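Local coordinates for protein pleckstrin homology domain-containing family A member 8 (Homo sapiens, PDB 5KDI) that binds simple glycosphingolipids in the hydrophobic pocket of its GLTP-fold domain and probably carries them between membranes, at residues K108-E113 with T123-A128; K119-A124 with P153-F158; F3-N8 with M178-S183. The protein carries 2 engineered substitutions. All blocks are in the same frame, centred on the assembly; numbering follows the deposited sequence. Where two conformers were deposited one is given.

Contact 1: K108-E113 with T123-A128; sequences KGFLTE and TALNNA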
loop_
_atom_site.group_PDB
_atom_site.type_symbol
_atom_site.label_atom_id
_atom_site.label_comp_id
_atom_site.label_asym_id
_atom_site.label_seq_id
_atom_site.Cartn_x
_atom_site.Cartn_y
_atom_site.Cartn_z
ATOM N N LYS A 108 0.554 6.205 1.493
ATOM C CA LYS A 108 -0.013 7.032 2.559
ATOM C C LYS A 108 0.520 8.483 2.411
ATOM O O LYS A 108 -0.234 9.450 2.491
ATOM C CB LYS A 108 0.251 6.464 3.937
ATOM C CG LYS A 108 -0.559 7.034 5.047
ATOM C CD LYS A 108 -0.374 6.404 6.377
ATOM C CE LYS A 108 0.920 6.810 6.994
ATOM N NZ LYS A 108 0.804 8.186 7.606
ATOM N N GLY A 109 1.851 8.609 2.183
ATOM C CA GLY A 109 2.472 9.927 2.059
ATOM C C GLY A 109 1.905 10.684 0.868
ATOM O O GLY A 109 1.617 11.869 0.950
ATOM N N PHE A 110 1.808 10.009 -0.274
ATOM C CA PHE A 110 1.318 10.608 -1.486
ATOM C C PHE A 110 -0.159 11.044 -1.316
ATOM O O PHE A 110 -0.517 12.163 -1.635
ATOM C CB PHE A 110 1.396 9.557 -2.596
ATOM C CG PHE A 110 0.605 9.931 -3.838
ATOM C CD1 PHE A 110 0.842 11.125 -4.597
ATOM C CD2 PHE A 110 -0.412 9.106 -4.283
ATOM C CE1 PHE A 110 0.068 11.428 -5.698
ATOM C CE2 PHE A 110 -1.167 9.400 -5.386
ATOM C CZ PHE A 110 -0.938 10.550 -6.118
ATOM N N LEU A 111 -0.989 10.182 -0.751
ATOM C CA LEU A 111 -2.402 10.506 -0.609
ATOM C C LEU A 111 -2.644 11.585 0.439
ATOM O O LEU A 111 -3.578 12.373 0.308
ATOM C CB LEU A 111 -3.228 9.266 -0.297
ATOM C CG LEU A 111 -3.354 8.232 -1.399
ATOM C CD1 LEU A 111 -4.106 6.995 -0.852
ATOM C CD2 LEU A 111 -4.089 8.792 -2.623
ATOM N N THR A 112 -1.769 11.648 1.450
ATOM C CA THR A 112 -1.820 12.763 2.429
ATOM C C THR A 112 -1.547 14.096 1.762
ATOM O O THR A 112 -2.253 15.044 2.027
ATOM C CB THR A 112 -0.866 12.524 3.639
ATOM O OG1 THR A 112 -1.208 11.277 4.276
ATOM C CG2 THR A 112 -0.833 13.692 4.630
ATOM N N GLU A 113 -0.545 14.178 0.879
ATOM C CA GLU A 113 -0.294 15.413 0.122
ATOM C C GLU A 113 -1.541 15.821 -0.654
ATOM O O GLU A 113 -1.936 16.987 -0.649
ATOM C CB GLU A 113 0.863 15.233 -0.865
ATOM C CG GLU A 113 2.217 15.187 -0.250
ATOM C CD GLU A 113 2.983 16.507 -0.305
ATOM O OE1 GLU A 113 2.696 17.431 -1.133
ATOM O OE2 GLU A 113 3.870 16.619 0.526
ATOM N N THR A 123 4.534 16.686 -7.805
ATOM C CA THR A 123 5.026 17.239 -6.522
ATOM C C THR A 123 4.657 16.304 -5.351
ATOM O O THR A 123 5.487 15.997 -4.492
ATOM C CB THR A 123 4.549 18.683 -6.288
ATOM O OG1 THR A 123 5.044 19.531 -7.352
ATOM C CG2 THR A 123 5.027 19.233 -4.898
ATOM N N ALA A 124 3.385 15.881 -5.329
ATOM C CA ALA A 124 2.880 15.009 -4.308
ATOM C C ALA A 124 3.682 13.682 -4.241
ATOM O O ALA A 124 4.098 13.215 -3.151
ATOM C CB ALA A 124 1.365 14.752 -4.490
ATOM N N LEU A 125 3.886 13.053 -5.400
ATOM C CA LEU A 125 4.618 11.791 -5.522
ATOM C C LEU A 125 6.052 11.949 -5.113
ATOM O O LEU A 125 6.571 11.154 -4.310
ATOM C CB LEU A 125 4.558 11.275 -6.933
ATOM C CG LEU A 125 3.237 10.684 -7.440
ATOM C CD1 LEU A 125 3.269 10.576 -8.976
ATOM C CD2 LEU A 125 2.907 9.338 -6.746
ATOM N N ASN A 126 6.702 13.011 -5.567
ATOM C CA ASN A 126 8.095 13.168 -5.311
ATOM C C ASN A 126 8.330 13.522 -3.828
ATOM O O ASN A 126 9.262 13.033 -3.212
ATOM C CB ASN A 126 8.693 14.256 -6.212
ATOM C CG ASN A 126 10.181 14.197 -6.220
ATOM O OD1 ASN A 126 10.755 13.132 -6.367
ATOM N ND2 ASN A 126 10.821 15.355 -6.002
ATOM N N ASN A 127 7.459 14.340 -3.248
ATOM C CA ASN A 127 7.579 14.648 -1.814
ATOM C C ASN A 127 7.464 13.373 -0.984
ATOM O O ASN A 127 8.302 13.084 -0.070
ATOM C CB ASN A 127 6.483 15.612 -1.424
ATOM C CG ASN A 127 6.801 17.096 -1.829
ATOM O OD1 ASN A 127 7.887 17.427 -2.352
ATOM N ND2 ASN A 127 5.844 18.004 -1.535
ATOM N N ALA A 128 6.460 12.560 -1.320
ATOM C CA ALA A 128 6.231 11.311 -0.566
ATOM C C ALA A 128 7.418 10.346 -0.769
ATOM O O ALA A 128 7.876 9.710 0.218
ATOM C CB ALA A 128 4.928 10.681 -1.005
#
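With CG anti to its backbone N (chi1 166°), Phe110 sends its ring across to helix 121-131, where Leu125, its own CG anti to the carbonyl carbon, runs alongside in the same direction. Leu125 CD2 lies over one face of the Phe110 ring, 3.7 Å from the centroid and displaced slightly toward the CD1 rim, a CH-pi contact. Ala124 CB approaches Phe110 CD1 obliquely, at 3.7 Å, and also meets Glu113 CB, so one methyl packs against two neighbouring side chains. Glu113 bends at chi2 (-99°), bringing its carboxylate to Asn127. Asn127 ND2 donates to Glu113 OE2 at 3.2 Å, with the acceptor near the amide plane but the donor above the carboxylate plane; a second bond, to OE1, is weak. The backbones come closest at Gly109 and Ala128, whose CA atoms are 4.8 Å apart. Because Gly109 has no side chain, Ala128 CB can press on the main chain, 3.3 Å from Phe110 N. Phe106 also touches Leu125 and Ala128, and Leu125 touches the bound glycolipid. The axes of 108-113 and 123-128 approach to 8.1 Å at 139°, an antiparallel but clearly inclined pair, which through Leu125 contributes to the lipid-pocket wall of the all-helical GLTP fold.

Contact 2: K119-A124 with P153-F158; sequences KDIQTA and PSYEDF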
loop_
_atom_site.group_PDB
_atom_site.type_symbol
_atom_site.label_atom_id
_atom_site.label_comp_id
_atom_site.label_asym_id
_atom_site.label_seq_id
_atom_site.Cartn_x
_atom_site.Cartn_y
_atom_site.Cartn_z
ATOM N N LYS A 119 -2.290 19.759 -5.782
ATOM C CA LYS A 119 -2.879 19.458 -7.074
ATOM C C LYS A 119 -1.810 19.095 -8.103
ATOM O O LYS A 119 -2.146 18.628 -9.167
ATOM C CB LYS A 119 -3.682 20.650 -7.586
ATOM C CG LYS A 119 -4.775 21.129 -6.642
ATOM C CD LYS A 119 -5.941 20.173 -6.653
ATOM C CE LYS A 119 -6.974 20.495 -5.570
ATOM N NZ LYS A 119 -7.729 21.719 -5.911
ATOM N N ASP A 120 -0.530 19.343 -7.814
ATOM C CA ASP A 120 0.512 18.893 -8.701
ATOM C C ASP A 120 0.851 17.460 -8.295
ATOM O O ASP A 120 1.515 17.229 -7.277
ATOM C CB ASP A 120 1.750 19.815 -8.632
ATOM C CG ASP A 120 2.785 19.502 -9.698
ATOM O OD1 ASP A 120 3.124 18.356 -9.926
ATOM O OD2 ASP A 120 3.226 20.414 -10.361
ATOM N N ILE A 121 0.431 16.493 -9.102
ATOM C CA ILE A 121 0.633 15.056 -8.776
ATOM C C ILE A 121 2.086 14.690 -8.717
ATOM O O ILE A 121 2.486 13.931 -7.825
ATOM C CB ILE A 121 -0.156 14.127 -9.758
ATOM C CG1 ILE A 121 -1.657 14.448 -9.632
ATOM C CG2 ILE A 121 0.135 12.640 -9.518
ATOM C CD1 ILE A 121 -2.232 14.118 -8.258
ATOM N N GLN A 122 2.903 15.212 -9.632
ATOM C CA GLN A 122 4.349 15.014 -9.542
ATOM C C GLN A 122 4.968 15.508 -8.242
ATOM O O GLN A 122 5.794 14.794 -7.609
ATOM C CB GLN A 122 5.064 15.666 -10.755
ATOM C CG GLN A 122 4.804 14.976 -12.030
ATOM C CD GLN A 122 5.479 15.694 -13.185
ATOM O OE1 GLN A 122 5.398 16.949 -13.306
ATOM N NE2 GLN A 122 6.119 14.965 -14.037
ATOM N N THR A 123 4.534 16.686 -7.805
ATOM C CA THR A 123 5.026 17.239 -6.522
ATOM C C THR A 123 4.657 16.304 -5.351
ATOM O O THR A 123 5.487 15.997 -4.492
ATOM C CB THR A 123 4.549 18.683 -6.288
ATOM O OG1 THR A 123 5.044 19.531 -7.352
ATOM C CG2 THR A 123 5.027 19.233 -4.898
ATOM N N ALA A 124 3.385 15.881 -5.329
ATOM C CA ALA A 124 2.880 15.009 -4.308
ATOM C C ALA A 124 3.682 13.682 -4.241
ATOM O O ALA A 124 4.098 13.215 -3.151
ATOM C CB ALA A 124 1.365 14.752 -4.490
ATOM N N PRO A 153 -0.019 11.236 -13.877
ATOM C CA PRO A 153 -1.208 11.840 -14.445
ATOM C C PRO A 153 -1.454 13.305 -14.032
ATOM O O PRO A 153 -0.933 13.739 -13.018
ATOM C CB PRO A 153 -2.326 10.969 -13.880
ATOM C CG PRO A 153 -1.812 10.506 -12.548
ATOM C CD PRO A 153 -0.338 10.247 -12.851
ATOM N N SER A 154 -2.180 14.066 -14.870
ATOM C CA SER A 154 -2.760 15.321 -14.414
ATOM C C SER A 154 -3.634 15.078 -13.193
ATOM O O SER A 154 -4.112 13.972 -12.956
ATOM C CB SER A 154 -3.617 15.993 -15.476
ATOM O OG SER A 154 -4.687 15.163 -15.935
ATOM N N TYR A 155 -3.824 16.112 -12.402
ATOM C CA TYR A 155 -4.772 16.042 -11.294
ATOM C C TYR A 155 -6.166 15.535 -11.779
ATOM O O TYR A 155 -6.747 14.637 -11.185
ATOM C CB TYR A 155 -4.901 17.373 -10.550
ATOM C CG TYR A 155 -5.819 17.286 -9.357
ATOM C CD1 TYR A 155 -5.361 16.810 -8.159
ATOM C CD2 TYR A 155 -7.183 17.628 -9.451
ATOM C CE1 TYR A 155 -6.192 16.742 -7.059
ATOM C CE2 TYR A 155 -8.043 17.509 -8.361
ATOM C CZ TYR A 155 -7.535 17.074 -7.173
ATOM O OH TYR A 155 -8.367 16.949 -6.080
ATOM N N GLU A 156 -6.698 16.111 -12.859
ATOM C CA GLU A 156 -7.989 15.686 -13.381
ATOM C C GLU A 156 -8.063 14.193 -13.770
ATOM O O GLU A 156 -9.048 13.546 -13.511
ATOM C CB GLU A 156 -8.397 16.548 -14.557
ATOM C CG GLU A 156 -9.787 16.210 -15.048
ATOM C CD GLU A 156 -10.354 17.226 -16.028
ATOM O OE1 GLU A 156 -9.722 18.293 -16.261
ATOM O OE2 GLU A 156 -11.455 16.948 -16.560
ATOM N N ASP A 157 -7.033 13.678 -14.423
ATOM C CA ASP A 157 -6.992 12.271 -14.797
ATOM C C ASP A 157 -6.867 11.416 -13.565
ATOM O O ASP A 157 -7.434 10.287 -13.526
ATOM C CB ASP A 157 -5.838 11.959 -15.793
ATOM C CG ASP A 157 -6.157 12.403 -17.222
ATOM O OD1 ASP A 157 -7.276 12.925 -17.483
ATOM O OD2 ASP A 157 -5.269 12.248 -18.088
ATOM N N PHE A 158 -6.097 11.901 -12.570
ATOM C CA PHE A 158 -5.960 11.183 -11.332
ATOM C C PHE A 158 -7.321 11.035 -10.612
ATOM O O PHE A 158 -7.759 9.947 -10.321
ATOM C CB PHE A 158 -4.956 11.881 -10.413
ATOM C CG PHE A 158 -4.815 11.221 -9.084
ATOM C CD1 PHE A 158 -4.198 9.980 -8.967
ATOM C CD2 PHE A 158 -5.255 11.859 -7.939
ATOM C CE1 PHE A 158 -4.061 9.351 -7.732
ATOM C CE2 PHE A 158 -5.088 11.254 -6.687
ATOM C CZ PHE A 158 -4.528 9.994 -6.587
HETATM O O HOH W 1 -0.367 16.829 -11.915
#
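Asp120 OD1 is gripped by one clear hydrogen bond, from Thr123 N at 3.0 Å, met from above the carboxylate plane with an N-H...O angle of 158°. This makes Asp120 the N-cap of helix 121-131, and Ser154 caps helix 155-160 likewise, its OG accepting from Asp157 N; two capped helix starts of the GLTP fold meet. A water joins them, accepting from Ile121 N at 2.9 Å and donating weakly to Pro153 O. The Ile121 side chain is set between the two turns: CB lies 3.4 Å from Pro153 O, and CG2 faces the Pro153 ring. With CG1 anti to the carbonyl carbon and a bend at chi2 (-65°), Ile121 CD1 reaches 3.8 Å from Phe158 CD2, the two side chains crossing at about a right angle. Phe158 and Pro153 also touch Leu41 of helix 35-41, and Pro153 the bound glycolipid. On the outer side, Tyr155 CG is anti to the backbone N (chi1 -177°) and CB abuts Lys119 O. The Lys119 chain, bent at chi2 and chi4, drapes over the Tyr155 ring: Lys119 CD sits above its centre, 3.5 Å from the centroid, whereas NZ, 5.2 Å from it, adds at most a weak cation-pi attraction.

Contact 3: F3-N8 with M178-S183; sequences FFSTMN and MQRDLS. With 6S8 ((~{Z})-~{N}-[(~{E},2~{S},3~{R})-1-[(2~{R},3~{R},4~{S},5~{R},6~{R})-6-(hydroxymethyl)-3,4,5-tris(oxidanyl)oxan-2-yl]oxy-3-oxidanyl-octadec-4-en-2-yl]octadec-9-enamide), chain C.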
loop_
_atom_site.group_PDB
_atom_site.type_symbol
_atom_site.label_atom_id
_atom_site.label_comp_id
_atom_site.label_asym_id
_atom_site.label_seq_id
_atom_site.Cartn_x
_atom_site.Cartn_y
_atom_site.Cartn_z
ATOM N N PHE A 3 -13.539 5.780 -4.891
ATOM C CA PHE A 3 -12.763 4.577 -4.860
ATOM C C PHE A 3 -12.458 4.128 -3.416
ATOM O O PHE A 3 -12.456 2.908 -3.093
ATOM C CB PHE A 3 -11.425 4.812 -5.594
ATOM C CG PHE A 3 -10.338 3.789 -5.281
ATOM C CD1 PHE A 3 -10.357 2.536 -5.874
ATOM C CD2 PHE A 3 -9.353 4.027 -4.318
ATOM C CE1 PHE A 3 -9.428 1.556 -5.586
ATOM C CE2 PHE A 3 -8.383 3.051 -4.014
ATOM C CZ PHE A 3 -8.425 1.811 -4.657
ATOM N N PHE A 4 -12.111 5.107 -2.553
ATOM C CA PHE A 4 -11.620 4.811 -1.217
ATOM C C PHE A 4 -12.637 4.272 -0.264
ATOM O O PHE A 4 -12.231 3.735 0.801
ATOM C CB PHE A 4 -10.955 6.055 -0.630
ATOM C CG PHE A 4 -9.785 6.534 -1.401
ATOM C CD1 PHE A 4 -8.591 5.849 -1.343
ATOM C CD2 PHE A 4 -9.890 7.629 -2.235
ATOM C CE1 PHE A 4 -7.503 6.258 -2.096
ATOM C CE2 PHE A 4 -8.808 8.054 -2.973
ATOM C CZ PHE A 4 -7.617 7.369 -2.911
ATOM N N SER A 5 -13.901 4.199 -0.696
ATOM C CA SER A 5 -14.943 3.571 0.094
ATOM C C SER A 5 -15.641 2.436 -0.603
ATOM O O SER A 5 -16.662 1.935 -0.139
ATOM C CB SER A 5 -15.942 4.616 0.619
ATOM O OG SER A 5 -16.467 5.449 -0.401
ATOM N N THR A 6 -15.048 1.968 -1.699
ATOM C CA THR A 6 -15.604 0.843 -2.419
ATOM C C THR A 6 -15.379 -0.431 -1.637
ATOM O O THR A 6 -14.428 -0.546 -0.841
ATOM C CB THR A 6 -15.059 0.779 -3.868
ATOM O OG1 THR A 6 -13.595 0.697 -3.843
ATOM C CG2 THR A 6 -15.609 1.970 -4.710
ATOM N N MET A 7 -16.199 -1.462 -1.869
ATOM C CA MET A 7 -16.098 -2.708 -1.083
ATOM C C MET A 7 -14.662 -3.312 -1.173
ATOM O O MET A 7 -14.041 -3.356 -2.279
ATOM C CB MET A 7 -17.087 -3.705 -1.693
ATOM C CG MET A 7 -17.231 -5.030 -0.946
ATOM S SD MET A 7 -17.404 -4.958 0.863
ATOM C CE MET A 7 -19.164 -5.247 1.040
ATOM N N ASN A 8 -14.145 -3.752 -0.025
ATOM C CA ASN A 8 -12.801 -4.375 0.189
ATOM C C ASN A 8 -11.655 -3.391 0.076
ATOM O O ASN A 8 -10.508 -3.767 0.338
ATOM C CB ASN A 8 -12.567 -5.581 -0.770
ATOM C CG ASN A 8 -13.613 -6.636 -0.620
ATOM O OD1 ASN A 8 -13.881 -7.122 0.508
ATOM N ND2 ASN A 8 -14.283 -6.951 -1.741
ATOM N N MET A 178 -14.104 12.602 -1.269
ATOM C CA MET A 178 -12.664 12.294 -1.203
ATOM C C MET A 178 -12.080 12.623 0.174
ATOM O O MET A 178 -11.336 11.823 0.743
ATOM C CB MET A 178 -11.913 13.125 -2.218
ATOM C CG MET A 178 -12.029 12.567 -3.589
ATOM S SD MET A 178 -10.748 11.348 -3.816
ATOM C CE MET A 178 -9.443 12.524 -4.082
ATOM N N GLN A 179 -12.401 13.810 0.685
ATOM C CA GLN A 179 -11.974 14.223 2.033
ATOM C C GLN A 179 -12.511 13.273 3.083
ATOM O O GLN A 179 -11.732 12.859 3.961
ATOM C CB GLN A 179 -12.381 15.672 2.398
ATOM C CG GLN A 179 -11.655 16.695 1.553
ATOM C CD GLN A 179 -10.186 16.814 1.924
ATOM O OE1 GLN A 179 -9.827 16.769 3.098
ATOM N NE2 GLN A 179 -9.323 16.884 0.909
ATOM N N ARG A 180 -13.815 12.956 3.020
ATOM C CA ARG A 180 -14.455 12.014 3.959
ATOM C C ARG A 180 -13.763 10.710 3.917
ATOM O O ARG A 180 -13.363 10.175 4.975
ATOM C CB ARG A 180 -15.946 11.845 3.596
ATOM C CG ARG A 180 -16.757 10.783 4.335
ATOM C CD ARG A 180 -18.032 10.346 3.666
ATOM N NE ARG A 180 -17.738 9.698 2.379
ATOM C CZ ARG A 180 -18.287 9.964 1.202
ATOM N NH1 ARG A 180 -19.222 10.912 1.082
ATOM N NH2 ARG A 180 -17.862 9.278 0.138
ATOM N N ASP A 181 -13.566 10.162 2.724
ATOM C CA ASP A 181 -13.052 8.812 2.617
ATOM C C ASP A 181 -11.580 8.712 2.979
ATOM O O ASP A 181 -11.156 7.732 3.639
ATOM C CB ASP A 181 -13.309 8.277 1.211
ATOM C CG ASP A 181 -14.770 8.010 0.944
ATOM O OD1 ASP A 181 -15.578 8.013 1.921
ATOM O OD2 ASP A 181 -15.109 7.788 -0.256
ATOM N N LEU A 182 -10.766 9.673 2.511
ATOM C CA LEU A 182 -9.338 9.699 2.886
ATOM C C LEU A 182 -9.111 9.963 4.345
ATOM O O LEU A 182 -8.137 9.439 4.941
ATOM C CB LEU A 182 -8.548 10.697 2.033
ATOM C CG LEU A 182 -8.287 10.272 0.583
ATOM C CD1 LEU A 182 -7.668 11.416 -0.217
ATOM C CD2 LEU A 182 -7.545 8.931 0.530
ATOM N N SER A 183 -10.013 10.718 4.975
ATOM C CA SER A 183 -9.914 10.974 6.430
ATOM C C SER A 183 -10.142 9.750 7.295
ATOM O O SER A 183 -9.770 9.747 8.476
ATOM C CB SER A 183 -10.888 12.079 6.822
ATOM O OG SER A 183 -10.479 13.294 6.320
HETATM C C1 6S8 C . 12.072 -4.064 -4.364
HETATM C C2 6S8 C . 11.478 -2.808 -4.961
HETATM N N2 6S8 C . 10.120 -2.651 -4.461
HETATM C C3 6S8 C . 11.465 -2.924 -6.512
HETATM O O3 6S8 C . 12.829 -3.152 -6.925
HETATM C C4 6S8 C . 10.922 -1.677 -7.108
HETATM C C5 6S8 C . 9.822 -1.701 -7.865
HETATM C C6 6S8 C . 9.186 -0.516 -8.537
HETATM C C7 6S8 C . 9.768 0.849 -8.271
HETATM C C8 6S8 C . 9.286 1.668 -9.436
HETATM C C9 6S8 C . 9.161 3.071 -8.965
HETATM C C10 6S8 C . 7.880 3.211 -8.186
HETATM C C11 6S8 C . 6.916 4.182 -8.894
HETATM C C12 6S8 C . 5.986 4.785 -7.856
HETATM C C13 6S8 C . 4.499 4.710 -8.172
HETATM C C14 6S8 C . 3.990 5.714 -9.193
HETATM C C15 6S8 C . 2.552 6.157 -8.880
HETATM C C16 6S8 C . 1.538 6.140 -10.009
HETATM C C17 6S8 C . 0.761 7.425 -10.338
HETATM C C18 6S8 C . -0.212 7.927 -9.281
HETATM C C1A 6S8 C . 11.347 -6.265 -3.717
HETATM O O1A 6S8 C . 11.308 -5.228 -4.675
HETATM C C2A 6S8 C . 10.120 -7.123 -3.852
HETATM O O2A 6S8 C . 8.965 -6.302 -3.587
HETATM C C3A 6S8 C . 10.200 -8.370 -2.973
HETATM O O3A 6S8 C . 9.102 -9.209 -3.253
HETATM C C4A 6S8 C . 11.517 -9.080 -3.222
HETATM O O4A 6S8 C . 11.501 -9.768 -4.471
HETATM O O5A 6S8 C . 15.043 -7.799 -3.464
HETATM C C5M 6S8 C . 12.672 -8.106 -3.091
HETATM C C6A 6S8 C . 13.989 -8.781 -3.370
HETATM O O6A 6S8 C . 12.488 -7.036 -4.024
HETATM C CAA 6S8 C . 9.699 -1.559 -3.841
HETATM O OAA 6S8 C . 10.411 -0.608 -3.529
HETATM C CAB 6S8 C . 8.247 -1.592 -3.470
HETATM C CAC 6S8 C . 7.680 -1.005 -4.796
HETATM C CAD 6S8 C . 6.801 0.127 -4.485
HETATM C CAE 6S8 C . 5.436 -0.269 -4.972
HETATM C CAF 6S8 C . 4.535 0.910 -4.637
HETATM C CAG 6S8 C . 3.247 0.429 -3.946
HETATM C CAH 6S8 C . 2.034 1.241 -4.418
HETATM C CAI 6S8 C . 2.203 2.632 -3.882
HETATM C CAJ 6S8 C . 1.881 3.736 -4.561
HETATM C CAK 6S8 C . 1.275 3.761 -5.928
HETATM C CAL 6S8 C . 0.624 5.149 -5.911
HETATM C CAM 6S8 C . -0.503 5.328 -6.907
HETATM C CAN 6S8 C . -1.589 4.325 -6.657
HETATM C CAO 6S8 C . -2.917 4.889 -7.106
HETATM C CAP 6S8 C . -3.664 5.571 -5.994
HETATM C CAQ 6S8 C . -5.073 5.082 -5.895
HETATM C CAR 6S8 C . -5.433 5.078 -4.463
HETATM O O HOH W 2 -12.603 5.215 3.278
#
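The terminal methyl of the glycolipid's acyl chain, CAR, rests on two aromatic side chains, 3.4 Å from Phe4 CE1 and 3.6 Å from Phe3 CE2. Phe4 is buried and packed on several sides. Leu182 CD2 stands over the centre of one ring face, 3.5 Å from the Phe4 centroid and almost on the ring normal, a well-formed CH-pi contact. Phe3 CD2 lies above the opposite face toward the rim, while Phe4 CE1 falls at the edge of the Phe3 ring, so the Phe3 edge is presented to the Phe4 face. At the Phe4 edge, Met178 SD approaches CE2 to 3.9 Å near the ring plane, a Met-aromatic contact. The Phe4 and Tyr185 rings also meet edge-to-face.

Further out, polar bonds fix the backbone that carries these rings. Ser5 OG donates to Asp181 OD2 at 2.7 Å from above the carboxylate plane. Arg180 forms a side-on salt bridge to the same carboxylate, NE to Asp181 OD1 at 2.8 Å and NH2 to OD2, and Thr2 OG1 is also hydrogen-bonded to OD2; this clustering of donors probably keeps the buried carboxylate ionised. A water donates to both Phe4 O and Asp181 O. Phe3 O accepts from Thr6 N, which closes the 3-10 turn over residues 3-6, and, along a lone pair, from Thr6 OG1 at 2.6 Å. The N-terminal segment is thereby fastened to helix 172-202, and its phenylalanines line the distal, hydrocarbon end of the glycolipid pocket of the GLTP fold.

From the N terminus, contact 3 opens first and closes last: residues 3-8 pack on helix 172-202, and the loop so formed encloses both other contacts. Within it, contact 1 closes a short helical hairpin between helices 93-115 and 121-131. Contact 2 starts before that hairpin is complete, sharing Thr123 and Ala124 with it, and closes at the start of helix 155-160, so these two loops overlap. Helix 93-115 links all three: Phe110 packs on Phe158 and Ile121 of contact 2, while Leu111 CD1 lies 3.7 Å from Phe4 CE1 of contact 3. Contacts 2 and 3 do not touch. Each contact supplies at least one residue to the glycolipid pocket.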